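PDB 3BQX: glyoxalase-related enzyme from Fulvimarina pelagi, which is of unknown function but belongs to the vicinal oxygen chelate (VOC) superfamily of glyoxalase-like proteins. Local coordinates for the interface of chains A and B. Sequence-based numbering; all coordinates share one arbitrary frame. Chains: chain A/B, Glyoxalase-related enzyme.

Contact 1: the interface of chains A and B. Residues chain A 9, 43-44, 46, 74, 121; chain B 5-6, 9, 46.
The N-terminal segment of chain B, just ahead of strand 8-13, lies against the loop at residues 43-46 of chain A, where B:Val6 meets A:Asn44 and A:Phe46. The carboxamide of A:Asn44 reads the B:Val6 backbone with both of its ends. Its oxygen OD1 accepts from B:Val6 N at 2.9 Å, and its nitrogen ND2 donates to B:Val6 O at 3.0 Å. The second acceptor lies close to the amide plane of A:Asn44, while ND2 stands above the plane of that carbonyl. This paired bond should fix the rotation of the carboxamide. The B:Val6 side chain crosses A:Phe46 at about a right angle, and its CG2 sits at the ring edge, in plane, 3.4 Å from CZ. On the far side of this methyl, the indole atom CH2 of A:Trp121 is 3.7 Å from CG2. With chi1 at 69°, A:Phe46 turns its tip CZ to B:Val6 and CD2 to B:Phe46. The two rings meet edge-to-face, planes 65° apart. A:Ile9 and B:Ile9 point tip to tip, their CD1 methyls tightly packed at 3.5 Å. The B:Val6 segment also meets strands 71-76 and 120-125 of chain A; both 8-13 strands meet near the two-fold axis.

Contact 2: the interface of chains A and B. Residues chain A 72, 99, 105, 110, 112, 122; chain B 51, 56, 59-60.
Carboxylate oxygen OD2 of B:Asp59 is gripped by two side chains of chain A. The phenol OH of A:Tyr112 donates to it at 2.5 Å, a short bond that uses the anti lone pair. NE of A:Arg110 donates to the same oxygen at 3.1 Å, from above the carboxylate plane. The other oxygen, OD1, takes NH2 of A:Arg110 at 2.9 Å and completes a side-on salt bridge. Both acceptors lie near the guanidinium plane, but the guanidinium and carboxylate planes are turned 49° apart. A water also joins OD2 to A:Glu122 OE2. The arginine and tyrosine would be expected to favour the charged form of B:Asp59. A:Arg99 runs extended from CG to NE and brings NH1 within 2.8 Å of the backbone O of B:Asp59. That bond is bent, 119° at the hydrogen. NH2 of A:Arg110 lies over the centre of the A:Arg99 guanidinium. On the A:Tyr112 ring, CG2 of B:Val60 sits over one face, 3.8 Å from the centroid, while B:Asp59 OD2 lies at the edge. The C-terminal end of helix 53-60 of chain B thus packs against strand 109-114 and the loop residue A:Arg99 of chain A, with strand 120-125 reached through water.

Contact 3: the interface of chains A and B. Residues chain A 9-12, 71, 119; chain B 70-73.
A:Leu11 and B:Met71, a selenomethionine, lie side by side and point the same way. The leucine methyl CD2 is 3.8 Å from B:Met71 CG. A:Ile9 and B:Leu73 are also parallel neighbours, with A:Ile9 CG2 at 4.0 Å from B:Leu73 CD2. B:Met71 leaves its strand with CG anti to the backbone N (chi1 177°) and bends at chi3. Its tip faces that of A:Met71, but the modelled selenium contact is too short. Its CG also lies too near A:Thr10 O, so the details of this side chain from CG outward are doubtful. Backbone bonds hold these side chains in register. A:Thr10 N donates to B:Ala72 O at 2.9 Å, and B:Ala72 N returns a bond to A:Thr10 O at 3.0 Å. Farther along, A:Gly12 N donates to B:Ser70 O at 2.7 Å. The hydroxyl OG1 of A:Thr10 reaches B:Ala72 O through a water. A:His119 bonds to the same strand from within chain A and may steady it. Its NE2 donates to A:Gly12 O at 2.9 Å, nearly straight at 173°, with the acceptor in the ring plane. Its CE1 lies 3.2 Å from B:Ser70 O across the interface. A:Leu11 CB covers part of one face of that imidazole. Strand 8-13 of chain A and strand 71-76 of chain B, with B:Ser70 just before it, pair antiparallel and carry the sheet from one chain into the other.

Contact 1: the interface of chains A and B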
loop_
_atom_site.group_PDB
_atom_site.type_symbol
_atom_site.label_atom_id
_atom_site.label_comp_id
_atom_site.label_asym_id
_atom_site.label_seq_id
_atom_site.Cartn_x
_atom_site.Cartn_y
_atom_site.Cartn_z
ATOM N N ILE A 9 0.294 5.456 1.362
ATOM C CA ILE A 9 -0.548 4.267 1.449
ATOM C C ILE A 9 -1.506 4.684 2.556
ATOM O O ILE A 9 -1.078 4.933 3.681
ATOM C CB ILE A 9 0.183 3.003 1.959
ATOM C CG1 ILE A 9 1.267 2.580 0.977
ATOM C CG2 ILE A 9 -0.836 1.871 2.182
ATOM C CD1 ILE A 9 2.080 1.385 1.456
HETATM N N MSE A 43 7.805 6.392 6.024
HETATM C CA MSE A 43 8.339 5.090 5.657
HETATM C C MSE A 43 9.524 5.185 4.696
HETATM O O MSE A 43 10.105 6.260 4.507
HETATM C CB MSE A 43 7.226 4.235 5.047
HETATM C CG MSE A 43 5.935 4.230 5.903
HETATM SE SE MSE A 43 6.044 3.460 7.689
HETATM C CE MSE A 43 6.101 1.629 7.137
ATOM N N ASN A 44 9.868 4.057 4.080
ATOM C CA ASN A 44 10.994 3.956 3.152
ATOM C C ASN A 44 10.680 4.464 1.749
ATOM O O ASN A 44 10.602 3.690 0.795
ATOM C CB ASN A 44 11.475 2.498 3.085
ATOM C CG ASN A 44 10.341 1.517 2.811
ATOM O OD1 ASN A 44 9.315 1.546 3.486
ATOM N ND2 ASN A 44 10.528 0.646 1.830
ATOM N N PHE A 46 7.974 6.654 1.167
ATOM C CA PHE A 46 6.580 7.077 1.114
ATOM C C PHE A 46 6.058 7.216 2.535
ATOM O O PHE A 46 6.767 6.925 3.500
ATOM C CB PHE A 46 5.761 6.017 0.372
ATOM C CG PHE A 46 5.631 4.723 1.129
ATOM C CD1 PHE A 46 4.527 4.490 1.943
ATOM C CD2 PHE A 46 6.642 3.771 1.077
ATOM C CE1 PHE A 46 4.426 3.326 2.703
ATOM C CE2 PHE A 46 6.551 2.598 1.836
ATOM C CZ PHE A 46 5.441 2.383 2.649
ATOM N N ALA A 74 3.610 -6.129 2.937
ATOM C CA ALA A 74 4.666 -6.960 3.490
ATOM C C ALA A 74 5.765 -6.129 4.126
ATOM O O ALA A 74 6.090 -5.039 3.648
ATOM C CB ALA A 74 5.256 -7.846 2.394
ATOM N N TRP A 121 -1.005 -7.946 6.996
ATOM C CA TRP A 121 0.424 -7.714 6.940
ATOM C C TRP A 121 1.157 -9.032 6.810
ATOM O O TRP A 121 0.853 -9.998 7.519
ATOM C CB TRP A 121 0.935 -7.022 8.208
ATOM C CG TRP A 121 0.711 -5.561 8.231
ATOM C CD1 TRP A 121 -0.386 -4.908 8.703
ATOM C CD2 TRP A 121 1.591 -4.557 7.715
ATOM N NE1 TRP A 121 -0.251 -3.549 8.511
ATOM C CE2 TRP A 121 0.956 -3.311 7.909
ATOM C CE3 TRP A 121 2.856 -4.589 7.109
ATOM C CZ2 TRP A 121 1.540 -2.104 7.515
ATOM C CZ3 TRP A 121 3.436 -3.378 6.715
ATOM C CH2 TRP A 121 2.777 -2.160 6.924
ATOM N N GLN B 5 9.307 0.237 7.513
ATOM C CA GLN B 5 9.405 -0.224 6.142
ATOM C C GLN B 5 8.265 -1.098 5.634
ATOM O O GLN B 5 7.715 -1.926 6.359
ATOM C CB GLN B 5 10.719 -1.008 5.986
ATOM C CG GLN B 5 10.912 -1.730 4.651
ATOM C CD GLN B 5 11.044 -3.243 4.811
ATOM O OE1 GLN B 5 10.051 -3.963 4.935
ATOM N NE2 GLN B 5 12.281 -3.728 4.820
ATOM N N VAL B 6 7.918 -0.882 4.372
ATOM C CA VAL B 6 6.930 -1.695 3.676
ATOM C C VAL B 6 7.768 -2.169 2.507
ATOM O O VAL B 6 8.330 -1.350 1.784
ATOM C CB VAL B 6 5.725 -0.884 3.159
ATOM C CG1 VAL B 6 4.935 -1.716 2.142
ATOM C CG2 VAL B 6 4.819 -0.517 4.325
ATOM N N ILE B 9 3.650 -3.945 -1.681
ATOM C CA ILE B 9 2.229 -3.623 -1.585
ATOM C C ILE B 9 1.649 -4.630 -2.567
ATOM O O ILE B 9 1.970 -4.592 -3.753
ATOM C CB ILE B 9 1.854 -2.222 -2.124
ATOM C CG1 ILE B 9 2.507 -1.134 -1.282
ATOM C CG2 ILE B 9 0.323 -2.067 -2.141
ATOM C CD1 ILE B 9 2.243 0.272 -1.806
ATOM N N PHE B 46 10.111 0.274 -2.627
ATOM C CA PHE B 46 9.376 -0.965 -2.402
ATOM C C PHE B 46 8.887 -1.491 -3.742
ATOM O O PHE B 46 9.079 -0.855 -4.780
ATOM C CB PHE B 46 8.175 -0.679 -1.497
ATOM C CG PHE B 46 7.114 0.160 -2.158
ATOM C CD1 PHE B 46 6.034 -0.445 -2.796
ATOM C CD2 PHE B 46 7.231 1.543 -2.197
ATOM C CE1 PHE B 46 5.081 0.316 -3.470
ATOM C CE2 PHE B 46 6.278 2.317 -2.872
ATOM C CZ PHE B 46 5.207 1.696 -3.508
#

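Contact 2: the interface of chains A and B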
loop_
_atom_site.group_PDB
_atom_site.type_symbol
_atom_site.label_atom_id
_atom_site.label_comp_id
_atom_site.label_asym_id
_atom_site.label_seq_id
_atom_site.Cartn_x
_atom_site.Cartn_y
_atom_site.Cartn_z
ATOM N N ALA A 72 -2.446 -6.985 0.663
ATOM C CA ALA A 72 -1.580 -7.331 1.777
ATOM C C ALA A 72 -0.325 -6.482 1.689
ATOM O O ALA A 72 0.204 -6.260 0.601
ATOM C CB ALA A 72 -1.211 -8.805 1.724
ATOM N N ARG A 99 -1.744 -16.529 9.759
ATOM C CA ARG A 99 -0.947 -17.666 9.332
ATOM C C ARG A 99 0.407 -17.706 10.026
ATOM O O ARG A 99 1.225 -16.806 9.858
ATOM C CB ARG A 99 -0.737 -17.635 7.811
ATOM C CG ARG A 99 0.141 -18.766 7.310
ATOM C CD ARG A 99 0.101 -18.903 5.798
ATOM N NE ARG A 99 0.749 -20.144 5.382
ATOM C CZ ARG A 99 0.368 -20.879 4.342
ATOM N NH1 ARG A 99 -0.661 -20.502 3.596
ATOM N NH2 ARG A 99 1.006 -22.007 4.061
ATOM N N PRO A 105 6.390 -21.231 -1.086
ATOM C CA PRO A 105 6.966 -21.873 -2.270
ATOM C C PRO A 105 8.240 -21.197 -2.779
ATOM O O PRO A 105 9.209 -21.871 -3.132
ATOM C CB PRO A 105 5.827 -21.802 -3.283
ATOM C CG PRO A 105 4.609 -21.899 -2.414
ATOM C CD PRO A 105 4.955 -20.963 -1.282
ATOM N N ARG A 110 7.696 -16.856 5.972
ATOM C CA ARG A 110 6.736 -15.766 6.091
ATOM C C ARG A 110 5.434 -16.174 6.759
ATOM O O ARG A 110 4.990 -17.322 6.652
ATOM C CB ARG A 110 6.441 -15.157 4.710
ATOM C CG ARG A 110 5.716 -16.078 3.726
ATOM C CD ARG A 110 4.199 -16.030 3.891
ATOM N NE ARG A 110 3.541 -17.010 3.028
ATOM C CZ ARG A 110 3.542 -18.321 3.252
ATOM N NH1 ARG A 110 4.163 -18.815 4.317
ATOM N NH2 ARG A 110 2.939 -19.140 2.401
ATOM N N TYR A 112 1.448 -14.271 8.386
ATOM C CA TYR A 112 0.518 -13.160 8.210
ATOM C C TYR A 112 -0.178 -12.766 9.505
ATOM O O TYR A 112 -0.574 -13.625 10.300
ATOM C CB TYR A 112 -0.549 -13.516 7.170
ATOM C CG TYR A 112 -0.073 -13.534 5.733
ATOM C CD1 TYR A 112 -0.021 -12.359 4.979
ATOM C CD2 TYR A 112 0.273 -14.736 5.105
ATOM C CE1 TYR A 112 0.352 -12.381 3.638
ATOM C CE2 TYR A 112 0.650 -14.764 3.765
ATOM C CZ TYR A 112 0.683 -13.584 3.037
ATOM O OH TYR A 112 1.007 -13.605 1.699
ATOM N N GLU A 122 2.110 -9.090 5.892
ATOM C CA GLU A 122 2.934 -10.273 5.744
ATOM C C GLU A 122 4.263 -9.922 6.397
ATOM O O GLU A 122 4.815 -8.855 6.135
ATOM C CB GLU A 122 3.188 -10.612 4.273
ATOM C CG GLU A 122 4.235 -11.721 4.102
ATOM C CD GLU A 122 4.522 -12.042 2.655
ATOM O OE1 GLU A 122 4.251 -11.180 1.794
ATOM O OE2 GLU A 122 5.039 -13.150 2.379
ATOM N N TRP B 51 -1.330 -9.606 -7.856
ATOM C CA TRP B 51 -1.420 -11.062 -7.807
ATOM C C TRP B 51 -2.864 -11.527 -7.963
ATOM O O TRP B 51 -3.760 -10.941 -7.365
ATOM C CB TRP B 51 -0.893 -11.486 -6.434
ATOM C CG TRP B 51 -0.407 -12.874 -6.281
ATOM C CD1 TRP B 51 -0.218 -13.806 -7.263
ATOM C CD2 TRP B 51 0.060 -13.469 -5.065
ATOM N NE1 TRP B 51 0.349 -14.942 -6.729
ATOM C CE2 TRP B 51 0.529 -14.761 -5.384
ATOM C CE3 TRP B 51 0.131 -13.030 -3.735
ATOM C CZ2 TRP B 51 1.064 -15.622 -4.422
ATOM C CZ3 TRP B 51 0.666 -13.888 -2.778
ATOM C CH2 TRP B 51 1.127 -15.168 -3.129
ATOM N N LEU B 56 -3.427 -15.121 -3.898
ATOM C CA LEU B 56 -3.188 -14.347 -2.685
ATOM C C LEU B 56 -3.913 -15.014 -1.520
ATOM O O LEU B 56 -3.338 -15.224 -0.453
ATOM C CB LEU B 56 -3.695 -12.914 -2.858
ATOM C CG LEU B 56 -3.754 -12.050 -1.593
ATOM C CD1 LEU B 56 -2.374 -11.937 -0.941
ATOM C CD2 LEU B 56 -4.280 -10.678 -1.971
ATOM N N ASP B 59 -2.176 -18.090 -0.303
ATOM C CA ASP B 59 -0.974 -17.826 0.476
ATOM C C ASP B 59 -1.293 -17.413 1.910
ATOM O O ASP B 59 -0.619 -17.840 2.842
ATOM C CB ASP B 59 -0.128 -16.747 -0.203
ATOM C CG ASP B 59 1.326 -16.804 0.218
ATOM O OD1 ASP B 59 1.973 -17.844 -0.037
ATOM O OD2 ASP B 59 1.821 -15.822 0.803
ATOM N N VAL B 60 -2.315 -16.583 2.087
ATOM C CA VAL B 60 -2.701 -16.146 3.427
ATOM C C VAL B 60 -3.286 -17.314 4.225
ATOM O O VAL B 60 -3.142 -17.378 5.445
ATOM C CB VAL B 60 -3.731 -14.995 3.367
ATOM C CG1 VAL B 60 -4.189 -14.623 4.775
ATOM C CG2 VAL B 60 -3.107 -13.786 2.680
HETATM O O HOH W 1 4.295 -14.367 0.107
#

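Contact 3: the interface of chains A and B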
loop_
_atom_site.group_PDB
_atom_site.type_symbol
_atom_site.label_atom_id
_atom_site.label_comp_id
_atom_site.label_asym_id
_atom_site.label_seq_id
_atom_site.Cartn_x
_atom_site.Cartn_y
_atom_site.Cartn_z
ATOM N N ILE A 9 0.294 5.456 1.362
ATOM C CA ILE A 9 -0.548 4.267 1.449
ATOM C C ILE A 9 -1.506 4.684 2.556
ATOM O O ILE A 9 -1.078 4.933 3.681
ATOM C CB ILE A 9 0.183 3.003 1.959
ATOM C CG1 ILE A 9 1.267 2.580 0.977
ATOM C CG2 ILE A 9 -0.836 1.871 2.182
ATOM C CD1 ILE A 9 2.080 1.385 1.456
ATOM N N THR A 10 -2.787 4.799 2.247
ATOM C CA THR A 10 -3.746 5.198 3.267
ATOM C C THR A 10 -4.656 4.042 3.616
ATOM O O THR A 10 -5.301 3.462 2.745
ATOM C CB THR A 10 -4.616 6.372 2.794
ATOM O OG1 THR A 10 -3.784 7.512 2.559
ATOM C CG2 THR A 10 -5.652 6.741 3.847
ATOM N N LEU A 11 -4.692 3.704 4.897
ATOM C CA LEU A 11 -5.551 2.629 5.376
ATOM C C LEU A 11 -6.693 3.247 6.153
ATOM O O LEU A 11 -6.463 4.100 7.008
ATOM C CB LEU A 11 -4.781 1.687 6.301
ATOM C CG LEU A 11 -3.533 1.047 5.690
ATOM C CD1 LEU A 11 -2.817 0.200 6.736
ATOM C CD2 LEU A 11 -3.942 0.201 4.483
ATOM N N GLY A 12 -7.919 2.821 5.859
ATOM C CA GLY A 12 -9.073 3.328 6.582
ATOM C C GLY A 12 -9.184 2.554 7.882
ATOM O O GLY A 12 -9.121 1.324 7.879
HETATM N N MSE A 71 -5.887 -7.191 -0.515
HETATM C CA MSE A 71 -4.538 -6.641 -0.491
HETATM C C MSE A 71 -3.770 -7.079 0.743
HETATM O O MSE A 71 -4.355 -7.490 1.743
HETATM C CB MSE A 71 -4.574 -5.111 -0.517
HETATM C CG MSE A 71 -3.181 -4.507 -0.409
HETATM SE SE MSE A 71 -3.109 -2.641 -0.034
HETATM C CE MSE A 71 -3.891 -2.714 1.702
ATOM N N HIS A 119 -6.549 -5.059 8.105
ATOM C CA HIS A 119 -5.571 -4.925 7.025
ATOM C C HIS A 119 -4.471 -5.954 7.220
ATOM O O HIS A 119 -3.819 -6.001 8.258
ATOM C CB HIS A 119 -4.998 -3.514 7.002
ATOM C CG HIS A 119 -6.035 -2.461 6.784
ATOM N ND1 HIS A 119 -6.796 -2.393 5.636
ATOM C CD2 HIS A 119 -6.463 -1.454 7.581
ATOM C CE1 HIS A 119 -7.650 -1.390 5.736
ATOM N NE2 HIS A 119 -7.467 -0.804 6.907
ATOM N N SER B 70 -10.946 -0.779 2.510
ATOM C CA SER B 70 -10.852 0.577 3.039
ATOM C C SER B 70 -9.411 1.067 2.921
ATOM O O SER B 70 -8.661 1.066 3.897
ATOM C CB SER B 70 -11.294 0.594 4.508
ATOM O OG SER B 70 -11.500 1.917 4.966
HETATM N N MSE B 71 -9.027 1.477 1.719
HETATM C CA MSE B 71 -7.675 1.962 1.477
HETATM C C MSE B 71 -7.575 2.733 0.173
HETATM O O MSE B 71 -8.417 2.597 -0.712
HETATM C CB MSE B 71 -6.681 0.799 1.425
HETATM C CG MSE B 71 -5.272 1.268 1.092
HETATM SE SE MSE B 71 -4.032 -0.094 0.611
HETATM C CE MSE B 71 -4.898 -0.653 -0.992
ATOM N N ALA B 72 -6.529 3.547 0.061
ATOM C CA ALA B 72 -6.279 4.320 -1.142
ATOM C C ALA B 72 -4.781 4.526 -1.277
ATOM O O ALA B 72 -4.093 4.770 -0.287
ATOM C CB ALA B 72 -6.980 5.667 -1.063
ATOM N N LEU B 73 -4.275 4.400 -2.499
ATOM C CA LEU B 73 -2.856 4.620 -2.771
ATOM C C LEU B 73 -2.748 5.949 -3.502
ATOM O O LEU B 73 -3.477 6.193 -4.454
ATOM C CB LEU B 73 -2.293 3.513 -3.662
ATOM C CG LEU B 73 -2.411 2.105 -3.084
ATOM C CD1 LEU B 73 -1.858 1.108 -4.075
ATOM C CD2 LEU B 73 -1.660 2.021 -1.761
HETATM O O HOH W 2 -3.302 7.608 -0.037
#

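Contact 1 and contact 3 lie about 12 Å apart between the centres of their C-alpha atoms, and A:Ile9 belongs to both. Contact 2 is about 15 Å from contact 1 and about 17 Å from contact 3. Strand 71-76 of chain A contributes to all three, and strand 120-125 to contacts 1 and 2. Apolar packing, a charged helix end and paired strands therefore belong to one continuous interface. Its two-fold symmetry repeats each contact with the chains exchanged. The two-fold interface is consistent with a dimer, although the structure alone does not show the state in solution.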